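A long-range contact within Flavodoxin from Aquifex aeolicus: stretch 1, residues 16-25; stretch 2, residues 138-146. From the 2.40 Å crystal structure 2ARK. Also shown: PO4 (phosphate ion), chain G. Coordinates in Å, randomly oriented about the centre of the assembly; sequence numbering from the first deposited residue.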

ATOM      1  N   GLY A  16      10.763  20.734 -10.971  1.00 27.65           N
ATOM      2  CA  GLY A  16       9.764  21.768 -11.108  1.00 25.81           C
ATOM      3  C   GLY A  16       8.381  21.246 -11.434  1.00 25.34           C
ATOM      4  O   GLY A  16       7.408  21.978 -11.326  1.00 25.67           O
ATOM      5  N   ASN A  17       8.270  19.984 -11.827  1.00 24.55           N
ATOM      6  CA  ASN A  17       6.998  19.459 -12.297  1.00 23.57           C
ATOM      7  C   ASN A  17       5.979  19.483 -11.198  1.00 24.16           C
ATOM      8  O   ASN A  17       4.868  19.980 -11.415  1.00 24.66           O
ATOM      9  CB  ASN A  17       7.166  18.063 -12.862  1.00 22.95           C
ATOM     10  CG  ASN A  17       8.002  18.050 -14.125  1.00 24.93           C
ATOM     11  OD1 ASN A  17       8.000  19.009 -14.907  1.00 26.19           O
ATOM     12  ND2 ASN A  17       8.737  16.964 -14.329  1.00 24.87           N
ATOM     13  N   THR A  18       6.355  18.978 -10.012  1.00 23.53           N
ATOM     14  CA  THR A  18       5.480  18.999  -8.849  1.00 23.54           C
ATOM     15  C   THR A  18       5.156  20.437  -8.385  1.00 24.62           C
ATOM     16  O   THR A  18       4.035  20.662  -7.889  1.00 25.04           O
ATOM     17  CB  THR A  18       5.996  18.090  -7.688  1.00 23.78           C
ATOM     18  OG1 THR A  18       6.326  16.807  -8.238  1.00 24.18           O
ATOM     19  CG2 THR A  18       4.917  17.877  -6.586  1.00 20.75           C
ATOM     20  N   LYS A  19       6.085  21.395  -8.595  1.00 24.59           N
ATOM     21  CA  LYS A  19       5.808  22.822  -8.367  1.00 24.98           C
ATOM     22  C   LYS A  19       4.697  23.315  -9.295  1.00 26.07           C
ATOM     23  O   LYS A  19       3.785  23.987  -8.849  1.00 27.20           O
ATOM     24  CB  LYS A  19       7.066  23.727  -8.492  1.00 25.23           C
ATOM     25  CG  LYS A  19       6.894  25.160  -7.811  1.00 24.98           C
ATOM     26  CD  LYS A  19       7.664  26.295  -8.463  1.00 23.96           C
ATOM     27  CE  LYS A  19       7.597  27.612  -7.666  1.00 25.23           C
ATOM     28  NZ  LYS A  19       8.885  28.495  -7.772  1.00 21.47           N
ATOM     29  N   LYS A  20       4.758  22.985 -10.575  1.00 27.41           N
ATOM     30  CA  LYS A  20       3.685  23.334 -11.507  1.00 29.14           C
ATOM     31  C   LYS A  20       2.334  22.702 -11.091  1.00 29.47           C
ATOM     32  O   LYS A  20       1.308  23.388 -11.087  1.00 29.09           O
ATOM     33  CB  LYS A  20       4.075  22.991 -12.953  1.00 29.99           C
ATOM     34  CG  LYS A  20       4.948  24.076 -13.636  1.00 34.03           C
ATOM     35  CD  LYS A  20       6.383  24.123 -13.050  1.00 38.60           C
ATOM     36  CE  LYS A  20       7.026  25.566 -12.926  1.00 38.54           C
ATOM     37  NZ  LYS A  20       8.236  25.596 -11.982  1.00 38.16           N
HETATM   38  N   MSE A  21       2.340  21.424 -10.688  1.00 29.74           N
HETATM   39  CA  MSE A  21       1.143  20.817 -10.079  1.00 31.04           C
HETATM   40  C   MSE A  21       0.654  21.578  -8.863  1.00 28.67           C
HETATM   41  O   MSE A  21      -0.529  21.785  -8.721  1.00 29.69           O
HETATM   42  CB  MSE A  21       1.385  19.380  -9.647  1.00 30.16           C
HETATM   43  CG  MSE A  21       1.806  18.452 -10.749  1.00 31.87           C
HETATM   44 SE   MSE A  21       1.985  16.620 -10.091  1.00 39.05          SE
HETATM   45  CE  MSE A  21       0.039  16.081 -10.082  1.00 31.42           C
ATOM     46  N   ALA A  22       1.564  21.992  -7.993  1.00 27.98           N
ATOM     47  CA  ALA A  22       1.220  22.630  -6.705  1.00 26.61           C
ATOM     48  C   ALA A  22       0.531  23.960  -6.914  1.00 26.59           C
ATOM     49  O   ALA A  22      -0.372  24.339  -6.155  1.00 25.51           O
ATOM     50  CB  ALA A  22       2.462  22.824  -5.894  1.00 26.18           C
ATOM     51  N   GLU A  23       0.958  24.658  -7.972  1.00 26.94           N
ATOM     52  CA  GLU A  23       0.423  25.971  -8.288  1.00 27.58           C
ATOM     53  C   GLU A  23      -1.013  25.823  -8.772  1.00 28.18           C
ATOM     54  O   GLU A  23      -1.863  26.664  -8.467  1.00 29.05           O
ATOM     55  CB  GLU A  23       1.279  26.660  -9.341  1.00 27.14           C
ATOM     56  CG  GLU A  23       2.566  27.234  -8.827  1.00 28.49           C
ATOM     57  CD  GLU A  23       3.533  27.609  -9.951  1.00 32.28           C
ATOM     58  OE1 GLU A  23       3.314  27.207 -11.113  1.00 34.71           O
ATOM     59  OE2 GLU A  23       4.529  28.313  -9.683  1.00 34.89           O
ATOM     60  N   LEU A  24      -1.271  24.749  -9.519  1.00 28.40           N
ATOM     61  CA  LEU A  24      -2.589  24.436 -10.054  1.00 28.39           C
ATOM     62  C   LEU A  24      -3.541  23.937  -8.982  1.00 28.30           C
ATOM     63  O   LEU A  24      -4.727  24.285  -9.001  1.00 28.06           O
ATOM     64  CB  LEU A  24      -2.482  23.420 -11.182  1.00 28.25           C
ATOM     65  CG  LEU A  24      -1.928  24.012 -12.490  1.00 28.89           C
ATOM     66  CD1 LEU A  24      -1.359  22.916 -13.404  1.00 27.03           C
ATOM     67  CD2 LEU A  24      -2.953  24.896 -13.211  1.00 26.97           C
ATOM     68  N   VAL A  25      -3.019  23.145  -8.041  1.00 27.93           N
ATOM     69  CA  VAL A  25      -3.792  22.739  -6.856  1.00 27.29           C
ATOM     70  C   VAL A  25      -4.253  23.989  -6.067  1.00 27.16           C
ATOM     71  O   VAL A  25      -5.423  24.108  -5.680  1.00 26.96           O
ATOM     72  CB  VAL A  25      -2.992  21.748  -5.936  1.00 27.34           C
ATOM     73  CG1 VAL A  25      -3.764  21.445  -4.645  1.00 26.04           C
ATOM     74  CG2 VAL A  25      -2.680  20.473  -6.667  1.00 25.56           C
ATOM     75  N   GLY A 138      -5.158  10.853  -5.533  1.00 25.17           N
ATOM     76  CA  GLY A 138      -4.534  12.168  -5.531  1.00 25.20           C
ATOM     77  C   GLY A 138      -4.261  12.530  -6.964  1.00 24.98           C
ATOM     78  O   GLY A 138      -4.366  11.675  -7.857  1.00 25.94           O
ATOM     79  N   ALA A 139      -3.924  13.780  -7.202  1.00 25.00           N
ATOM     80  CA  ALA A 139      -3.582  14.198  -8.558  1.00 25.50           C
ATOM     81  C   ALA A 139      -2.221  13.600  -8.967  1.00 25.30           C
ATOM     82  O   ALA A 139      -1.260  13.701  -8.241  1.00 25.95           O
ATOM     83  CB  ALA A 139      -3.613  15.737  -8.682  1.00 24.84           C
ATOM     84  N   VAL A 140      -2.163  12.934 -10.116  1.00 25.91           N
ATOM     85  CA  VAL A 140      -0.922  12.310 -10.607  1.00 25.43           C
ATOM     86  C   VAL A 140      -0.715  12.689 -12.100  1.00 26.37           C
ATOM     87  O   VAL A 140      -1.691  12.828 -12.857  1.00 25.89           O
ATOM     88  CB  VAL A 140      -0.925  10.734 -10.405  1.00 25.75           C
ATOM     89  CG1 VAL A 140      -0.969  10.351  -8.899  1.00 23.35           C
ATOM     90  CG2 VAL A 140      -2.114  10.058 -11.172  1.00 23.84           C
ATOM     91  N   VAL A 141       0.546  12.868 -12.498  1.00 26.30           N
ATOM     92  CA  VAL A 141       0.921  13.222 -13.858  1.00 27.01           C
ATOM     93  C   VAL A 141       2.276  12.577 -14.145  1.00 27.55           C
ATOM     94  O   VAL A 141       3.060  12.332 -13.220  1.00 28.34           O
ATOM     95  CB  VAL A 141       1.022  14.798 -14.053  1.00 27.67           C
ATOM     96  CG1 VAL A 141       1.482  15.124 -15.453  1.00 28.53           C
ATOM     97  CG2 VAL A 141      -0.347  15.506 -13.796  1.00 25.97           C
ATOM     98  N   ALA A 142       2.567  12.267 -15.403  1.00 27.54           N
ATOM     99  CA  ALA A 142       3.935  11.951 -15.749  1.00 28.25           C
ATOM    100  C   ALA A 142       4.597  13.214 -16.322  1.00 28.99           C
ATOM    101  O   ALA A 142       4.084  13.824 -17.278  1.00 29.54           O
ATOM    102  CB  ALA A 142       4.007  10.790 -16.705  1.00 27.80           C
ATOM    103  N   GLY A 143       5.708  13.629 -15.722  1.00 28.98           N
ATOM    104  CA  GLY A 143       6.357  14.890 -16.089  1.00 29.34           C
ATOM    105  C   GLY A 143       5.572  16.131 -15.678  1.00 30.18           C
ATOM    106  O   GLY A 143       4.911  16.152 -14.636  1.00 29.28           O
ATOM    107  N   GLU A 144       5.635  17.171 -16.510  1.00 31.15           N
ATOM    108  CA  GLU A 144       4.921  18.416 -16.242  1.00 32.63           C
ATOM    109  C   GLU A 144       3.411  18.332 -16.628  1.00 32.48           C
ATOM    110  O   GLU A 144       3.063  17.740 -17.649  1.00 32.04           O
ATOM    111  CB  GLU A 144       5.628  19.580 -16.956  1.00 31.84           C
ATOM    112  CG  GLU A 144       4.890  20.915 -16.885  1.00 33.60           C
ATOM    113  CD  GLU A 144       5.493  22.006 -17.767  1.00 35.93           C
ATOM    114  OE1 GLU A 144       6.308  21.710 -18.683  1.00 39.48           O
ATOM    115  OE2 GLU A 144       5.148  23.186 -17.533  1.00 40.46           O
ATOM    116  N   PRO A 145       2.519  18.943 -15.814  1.00 33.26           N
ATOM    117  CA  PRO A 145       1.102  18.972 -16.227  1.00 34.17           C
ATOM    118  C   PRO A 145       0.940  19.863 -17.448  1.00 34.97           C
ATOM    119  O   PRO A 145       0.978  21.091 -17.323  1.00 35.38           O
ATOM    120  CB  PRO A 145       0.367  19.590 -15.018  1.00 34.40           C
ATOM    121  CG  PRO A 145       1.436  19.990 -14.014  1.00 32.96           C
ATOM    122  CD  PRO A 145       2.775  19.625 -14.521  1.00 32.63           C
ATOM    123  N   ARG A 146       0.785  19.252 -18.621  1.00 35.70           N
ATOM    124  CA  ARG A 146       0.758  20.007 -19.884  1.00 36.14           C
ATOM    125  C   ARG A 146      -0.616  20.012 -20.518  1.00 35.66           C
ATOM    126  O   ARG A 146      -1.073  21.050 -20.974  1.00 36.00           O
ATOM    127  CB  ARG A 146       1.781  19.466 -20.882  1.00 36.35           C
ATOM    128  CG  ARG A 146       3.234  19.645 -20.445  1.00 40.12           C
ATOM    129  CD  ARG A 146       4.183  19.516 -21.631  1.00 46.12           C
ATOM    130  NE  ARG A 146       4.128  20.660 -22.566  1.00 52.59           N
ATOM    131  CZ  ARG A 146       3.789  21.925 -22.254  1.00 55.35           C
ATOM    132  NH1 ARG A 146       3.779  22.860 -23.203  1.00 54.04           N
ATOM    133  NH2 ARG A 146       3.461  22.268 -21.000  1.00 56.03           N
TER
HETATM  134  P   PO4 G 501       9.399  17.252  -9.802  0.60 18.17           P
HETATM  135  O1  PO4 G 501       8.921  15.954 -10.409  0.60 23.64           O
HETATM  136  O2  PO4 G 501      10.787  17.081  -9.332  0.60 24.83           O
HETATM  137  O3  PO4 G 501       9.479  18.334 -10.815  0.60 25.54           O
HETATM  138  O4  PO4 G 501       8.581  17.652  -8.642  0.60 23.55           O

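Packing a helix against the strand and loop of a distant segment needs no hydrogen bond between them, and this flavodoxin contact is a compact example. The two stretches, separated by at least 118 residues, bury 415 Å² between them. Their helix (17-25) and strand (139-142) run in roughly opposite directions, at 143°, with axes no closer than 10.1 Å; side chains must fill the gap.

Along stretch 2, Gly138 makes no contact. Its backbone angles (146/168) would jam a CB against the preceding carbonyl oxygen, so glycine suits the entry to the strand. Ala139 then points its short side chain toward the helix, leaving room for the selenomethionine Met21. The terminal CE of Met21 lies 3.9 Å from Ala139 CB and 3.3 Å from Ala139 O. Although the CA-to-CB bond of Met21 points sideways, its m, t, p conformation brings the tip closer to the strand, a reach suited to a long, unbranched and flexible side chain.

The alternation of a strand governs what follows. Val140 points away and offers mainly backbone, its N 3.8 Å from Met21 CE. Val141 points back toward the helix, and its CG2 packs 3.8 Å from the same Met21 CE, so one methyl group touches both inward-facing strand side chains. Ala142 again turns away.

Beyond the strand, the chain approaches the first turn of the helix. Gly143 has a positive phi, which favours glycine, and its carbonyl O lies 3.4 Å from Asn17 CB. At Glu144 the backbones come close, with CA of Asn17 and CA of Glu144 4.6 Å apart. Asn17 OD1 sits 3.2 Å from Glu144 CB; the same OD1 is 3.4 Å from Glu144 N, but the angle is too poor for a hydrogen bond. Glu144, partly exposed, brings OE2 to 4.0 Å from CG of Lys20, while the end of the lysine leads away.

Pro145 supplies the broad apolar surface that completes the contact. Its CA-to-CB bond points toward the helix, and the buried ring packs with CG 3.6 Å from Met21 CG, CB 4.1 Å from Leu24 CD1 and CD 3.9 Å from Lys20 CB. Pro145 CD also lies 3.8 Å from Asn17 O, a carbonyl already engaged within the helix by Met21 N at 3.0 Å. The CA-to-CB bond of Arg146 points away, and although the end of its side chain swings back nearer, it makes no contact with the helix. The principle is one of complementary shape: Met21 bridges strand and proline, while the glycines allow backbone angles that other residues would find strained.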